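Tryptophan synthase alpha chain (Campylobacter jejuni, PDB 3THA) catalyses the aldol cleavage of indoleglycerol phosphate to indole and glyceraldehyde 3-phosphate, the alpha-subunit half-reaction in the last step of tryptophan biosynthesis. Local coordinates at the interface of chains A and B. Coordinates in Å, arbitrary orientation; residue numbers count along the deposited sequence, not the author numbering. Chains: chain A/B, Tryptophan synthase alpha chain.

Contacts 1 and 2 lie about 16 Å apart, measured between the centres of their C-alpha atoms, on one two-fold symmetric interface of two alpha chains. They share the chain A loop before helix 60-70: A:Ser52 belongs to contact 1 and A:Pro54 to contact 2. Contact 1 is polar, whereas contact 2 sets a lysine against an aromatic ring. Both use chain B loops that follow barrel strands, so in these patches the chains appear to meet near the catalytic ends of their barrels. Since the enzyme works as a tetramer of two alpha and two beta chains, this alpha-alpha pairing may be a feature of the isolated subunit or the crystal.

Contact 1: the interface of chains A and B. Residues chain A 52, 98; chain B 124, 126, 129.
A:Ser52 and A:Asn98 converge on B:Glu124, a loop residue just after strand 117-121 that offers both its carboxylate and its backbone carbonyl. The shortest link is a hydrogen bond of 2.6 Å from the hydroxyl OG of A:Ser52 to OE1 of B:Glu124. Serine suits this place because its small side chain brings a donor up to the carboxylate without bulk. A:Asn98, near the start of helix 97-103, contributes its amide: ND2 gives a bent bond of 3.0 Å to the backbone O of B:Glu124. The nitrogen stands above the carbonyl plane instead of lying on a lone pair, and the oxygen is tilted from the asparagine amide plane. The same ND2 also makes a weak hydrogen bond of 3.4 Å to OE1 of B:Glu124, so OE1 may draw a second, weaker donor from another segment of chain A. An asparagine amide fits here because its nitrogen can serve the carbonyl and, weakly, the carboxylate.

The glutamate's shape permits this double use. A turn about its CB-CG bond (chi2 -67°) bends the chain and carries the carboxylate towards A:Ser52, leaving the backbone carbonyl to the A:Asn98 amide. The amide and carboxylate planes are turned 57° against each other. On the other flank of A:Asn98, CB of B:Ser126 packs against CB of the asparagine at 4.1 Å, a modest apolar touch. The carboxylate of B:Glu129, at the end of the 3-10 helix 127-129, is modelled too close to A:Asn98 for that approach to be trusted. Within chain B, the hydroxyl OG of B:Ser126 gives a 3.2 Å hydrogen bond to OE2 of B:Glu129, meeting that oxygen on its anti side.

Contact 2: the interface of chains A and B. Residues chain A 54, 59, 62-63, 66; chain B 172, 174, 206.
Helix 60-70 of chain A and the loop before it pack against two loops of chain B, one following strand 168-171 and the other following strand 202-205. B:Phe206 reaches across from the second loop, and A:Lys66 comes to it from the opposite direction. The lysine side-chain nitrogen NZ lies over the centre of the ring, 3.8 Å from its centroid, in a cation-pi contact. Lysine suits this place because its aliphatic part also packs there, CD lying 3.7 Å from CZ of B:Phe206. With CD above the CE2-CZ rim, the bends at chi3 (63°) and chi4 (135°) fold CE and NZ back over the centre of the same face. NZ also makes a weak hydrogen bond of 3.1 Å to the backbone O of A:Pro54, which may help link the helix to the loop before it.

A:Asp63, one turn earlier, meets the ring at its edge, with OD1 in the ring plane and 3.6 Å from CE2 of B:Phe206. The placing of OD1 is doubtful, however, because it runs too close to CG1 of B:Ile174. That isoleucine crosses A:Asp63 at about a right angle, and its CG1 packs 4.1 Å from CD of A:Lys66. A:Ala62 is small enough to let the ring approach its CB.

In the (beta/alpha)8 barrel of this family, the patch lies at the catalytic end, its centre about 6 Å from A:Asp57, the predicted proton acceptor on the loop before helix 60-70.

Contact 1: the interface of chains A and B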
ATOM      1  N   SER A  52      -9.462  -0.085  -5.933  1.00 74.94           N
ATOM      2  CA  SER A  52      -9.814   1.014  -5.000  1.00 79.19           C
ATOM      3  C   SER A  52      -8.782   2.159  -5.043  1.00 80.66           C
ATOM      4  O   SER A  52      -7.615   1.946  -5.458  1.00 79.66           O
ATOM      5  CB  SER A  52      -9.896   0.472  -3.557  1.00 79.94           C
ATOM      6  OG  SER A  52      -8.615   0.061  -3.082  1.00 78.13           O
ATOM      7  N   ASN A  98      -8.858  -7.621  -2.769  1.00 44.61           N
ATOM      8  CA  ASN A  98     -10.226  -7.118  -2.892  1.00 47.91           C
ATOM      9  C   ASN A  98     -10.763  -7.193  -4.330  1.00 47.40           C
ATOM     10  O   ASN A  98     -11.935  -7.347  -4.553  1.00 48.92           O
ATOM     11  CB  ASN A  98     -10.429  -5.695  -2.281  1.00 48.77           C
ATOM     12  CG  ASN A  98      -9.416  -4.621  -2.802  1.00 50.95           C
ATOM     13  OD1 ASN A  98      -9.005  -4.621  -3.957  1.00 47.57           O
ATOM     14  ND2 ASN A  98      -9.059  -3.665  -1.919  1.00 55.56           N
TER
ATOM     15  N   GLU B 124      -7.465  -1.324   2.029  1.00 50.52           N
ATOM     16  CA  GLU B 124      -7.682  -2.387   1.075  1.00 52.12           C
ATOM     17  C   GLU B 124      -8.594  -3.510   1.604  1.00 51.87           C
ATOM     18  O   GLU B 124      -8.781  -4.540   0.918  1.00 52.86           O
ATOM     19  CB  GLU B 124      -6.373  -2.918   0.505  1.00 53.14           C
ATOM     20  CG  GLU B 124      -5.343  -1.818   0.134  1.00 60.13           C
ATOM     21  CD  GLU B 124      -5.753  -0.923  -1.048  1.00 66.94           C
ATOM     22  OE1 GLU B 124      -6.834  -1.159  -1.673  1.00 67.81           O
ATOM     23  OE2 GLU B 124      -4.974   0.028  -1.320  1.00 71.34           O
ATOM     24  N   SER B 126     -12.111  -4.085   1.542  1.00 52.78           N
ATOM     25  CA  SER B 126     -13.369  -3.548   1.014  1.00 55.10           C
ATOM     26  C   SER B 126     -14.543  -3.835   1.965  1.00 55.96           C
ATOM     27  O   SER B 126     -14.467  -4.701   2.861  1.00 54.57           O
ATOM     28  CB  SER B 126     -13.715  -4.145  -0.357  1.00 56.44           C
ATOM     29  OG  SER B 126     -14.142  -5.480  -0.176  1.00 56.40           O
ATOM     30  N   GLU B 129     -15.759  -7.420   2.339  1.00 61.69           N
ATOM     31  CA  GLU B 129     -14.861  -8.355   3.028  1.00 60.70           C
ATOM     32  C   GLU B 129     -14.913  -8.139   4.514  1.00 58.72           C
ATOM     33  O   GLU B 129     -14.415  -8.948   5.283  1.00 57.84           O
ATOM     34  CB  GLU B 129     -13.409  -8.171   2.583  1.00 60.78           C
ATOM     35  CG  GLU B 129     -13.034  -8.803   1.279  1.00 64.53           C
ATOM     36  CD  GLU B 129     -11.640  -8.377   0.843  1.00 69.38           C
ATOM     37  OE1 GLU B 129     -10.630  -8.981   1.303  1.00 74.82           O
ATOM     38  OE2 GLU B 129     -11.556  -7.417   0.045  1.00 68.92           O
TER

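Contact 2: the interface of chains A and B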
ATOM      1  N   PRO A  54      -6.024   4.480  -3.185  1.00 84.61           N
ATOM      2  CA  PRO A  54      -5.052   4.482  -2.057  1.00 84.99           C
ATOM      3  C   PRO A  54      -5.323   5.501  -0.949  1.00 88.58           C
ATOM      4  O   PRO A  54      -6.061   6.455  -1.157  1.00 90.43           O
ATOM      5  CB  PRO A  54      -3.715   4.818  -2.723  1.00 84.55           C
ATOM      6  CG  PRO A  54      -4.042   5.105  -4.213  1.00 83.83           C
ATOM      7  CD  PRO A  54      -5.340   4.399  -4.487  1.00 83.24           C
ATOM      8  N   GLU A  59       1.801   9.492  -3.287  1.00 84.25           N
ATOM      9  CA  GLU A  59       3.068   9.062  -4.009  1.00 81.05           C
ATOM     10  C   GLU A  59       2.991   8.524  -5.462  1.00 76.21           C
ATOM     11  O   GLU A  59       1.912   8.423  -6.046  1.00 75.00           O
ATOM     12  CB  GLU A  59       3.922   8.082  -3.154  1.00 80.35           C
ATOM     13  CG  GLU A  59       5.434   8.469  -3.092  1.00 81.95           C
ATOM     14  CD  GLU A  59       6.299   7.442  -2.344  1.00 80.77           C
ATOM     15  OE1 GLU A  59       6.818   7.746  -1.238  1.00 80.82           O
ATOM     16  OE2 GLU A  59       6.457   6.315  -2.867  1.00 79.41           O
ATOM     17  N   ALA A  62       0.785   5.397  -6.230  1.00 61.69           N
ATOM     18  CA  ALA A  62      -0.583   5.703  -5.821  1.00 62.34           C
ATOM     19  C   ALA A  62      -1.305   6.701  -6.757  1.00 62.94           C
ATOM     20  O   ALA A  62      -2.445   6.460  -7.170  1.00 62.71           O
ATOM     21  CB  ALA A  62      -0.604   6.152  -4.362  1.00 64.84           C
ATOM     22  N   ASP A  63      -0.647   7.788  -7.159  1.00 64.30           N
ATOM     23  CA  ASP A  63      -1.330   8.748  -8.067  1.00 65.44           C
ATOM     24  C   ASP A  63      -1.698   8.217  -9.479  1.00 63.39           C
ATOM     25  O   ASP A  63      -2.759   8.558 -10.056  1.00 64.04           O
ATOM     26  CB  ASP A  63      -0.511   9.998  -8.179  1.00 68.55           C
ATOM     27  CG  ASP A  63      -0.492  10.809  -6.886  1.00 73.60           C
ATOM     28  OD1 ASP A  63      -1.466  11.587  -6.646  1.00 77.52           O
ATOM     29  OD2 ASP A  63       0.511  10.692  -6.135  1.00 72.00           O
ATOM     30  N   LYS A  66      -5.011   6.218  -9.240  1.00 64.85           N
ATOM     31  CA  LYS A  66      -6.253   7.038  -9.170  1.00 67.37           C
ATOM     32  C   LYS A  66      -6.617   7.609 -10.510  1.00 69.04           C
ATOM     33  O   LYS A  66      -7.823   7.726 -10.876  1.00 70.62           O
ATOM     34  CB  LYS A  66      -6.069   8.211  -8.224  1.00 70.55           C
ATOM     35  CG  LYS A  66      -4.972   7.978  -7.135  1.00 70.94           C
ATOM     36  CD  LYS A  66      -5.178   8.833  -5.865  1.00 72.60           C
ATOM     37  CE  LYS A  66      -6.501   8.475  -5.133  1.00 75.41           C
ATOM     38  NZ  LYS A  66      -6.417   8.314  -3.630  1.00 75.14           N
TER
ATOM     39  N   ALA B 172      -9.093  12.293  -1.315  1.00 70.34           N
ATOM     40  CA  ALA B 172      -9.092  13.402  -2.214  1.00 73.93           C
ATOM     41  C   ALA B 172      -8.531  12.833  -3.505  1.00 76.41           C
ATOM     42  O   ALA B 172      -7.845  11.800  -3.491  1.00 75.70           O
ATOM     43  CB  ALA B 172      -8.229  14.504  -1.658  1.00 75.02           C
ATOM     44  N   ILE B 174      -6.532  13.429  -7.291  1.00 88.94           N
ATOM     45  CA  ILE B 174      -5.532  14.297  -7.896  1.00 92.01           C
ATOM     46  C   ILE B 174      -5.753  14.345  -9.389  1.00 94.38           C
ATOM     47  O   ILE B 174      -5.205  15.216 -10.058  1.00 97.24           O
ATOM     48  CB  ILE B 174      -4.084  13.840  -7.591  1.00 91.76           C
ATOM     49  CG1 ILE B 174      -3.964  12.308  -7.647  1.00 90.48           C
ATOM     50  CG2 ILE B 174      -3.654  14.355  -6.236  1.00 91.69           C
ATOM     51  CD1 ILE B 174      -3.924  11.675  -9.070  1.00 91.11           C
ATOM     52  N   PHE B 206      -5.054  12.252   2.059  1.00 73.14           N
ATOM     53  CA  PHE B 206      -4.329  11.932   0.787  1.00 75.12           C
ATOM     54  C   PHE B 206      -3.855  13.176   0.009  1.00 77.72           C
ATOM     55  O   PHE B 206      -4.664  13.932  -0.527  1.00 78.52           O
ATOM     56  CB  PHE B 206      -5.053  10.931  -0.173  1.00 74.97           C
ATOM     57  CG  PHE B 206      -4.186  10.510  -1.361  1.00 76.43           C
ATOM     58  CD1 PHE B 206      -3.453   9.332  -1.316  1.00 76.09           C
ATOM     59  CD2 PHE B 206      -4.060  11.337  -2.489  1.00 78.75           C
ATOM     60  CE1 PHE B 206      -2.618   8.977  -2.372  1.00 79.07           C
ATOM     61  CE2 PHE B 206      -3.232  10.987  -3.562  1.00 81.93           C
ATOM     62  CZ  PHE B 206      -2.502   9.805  -3.506  1.00 81.46           C
TER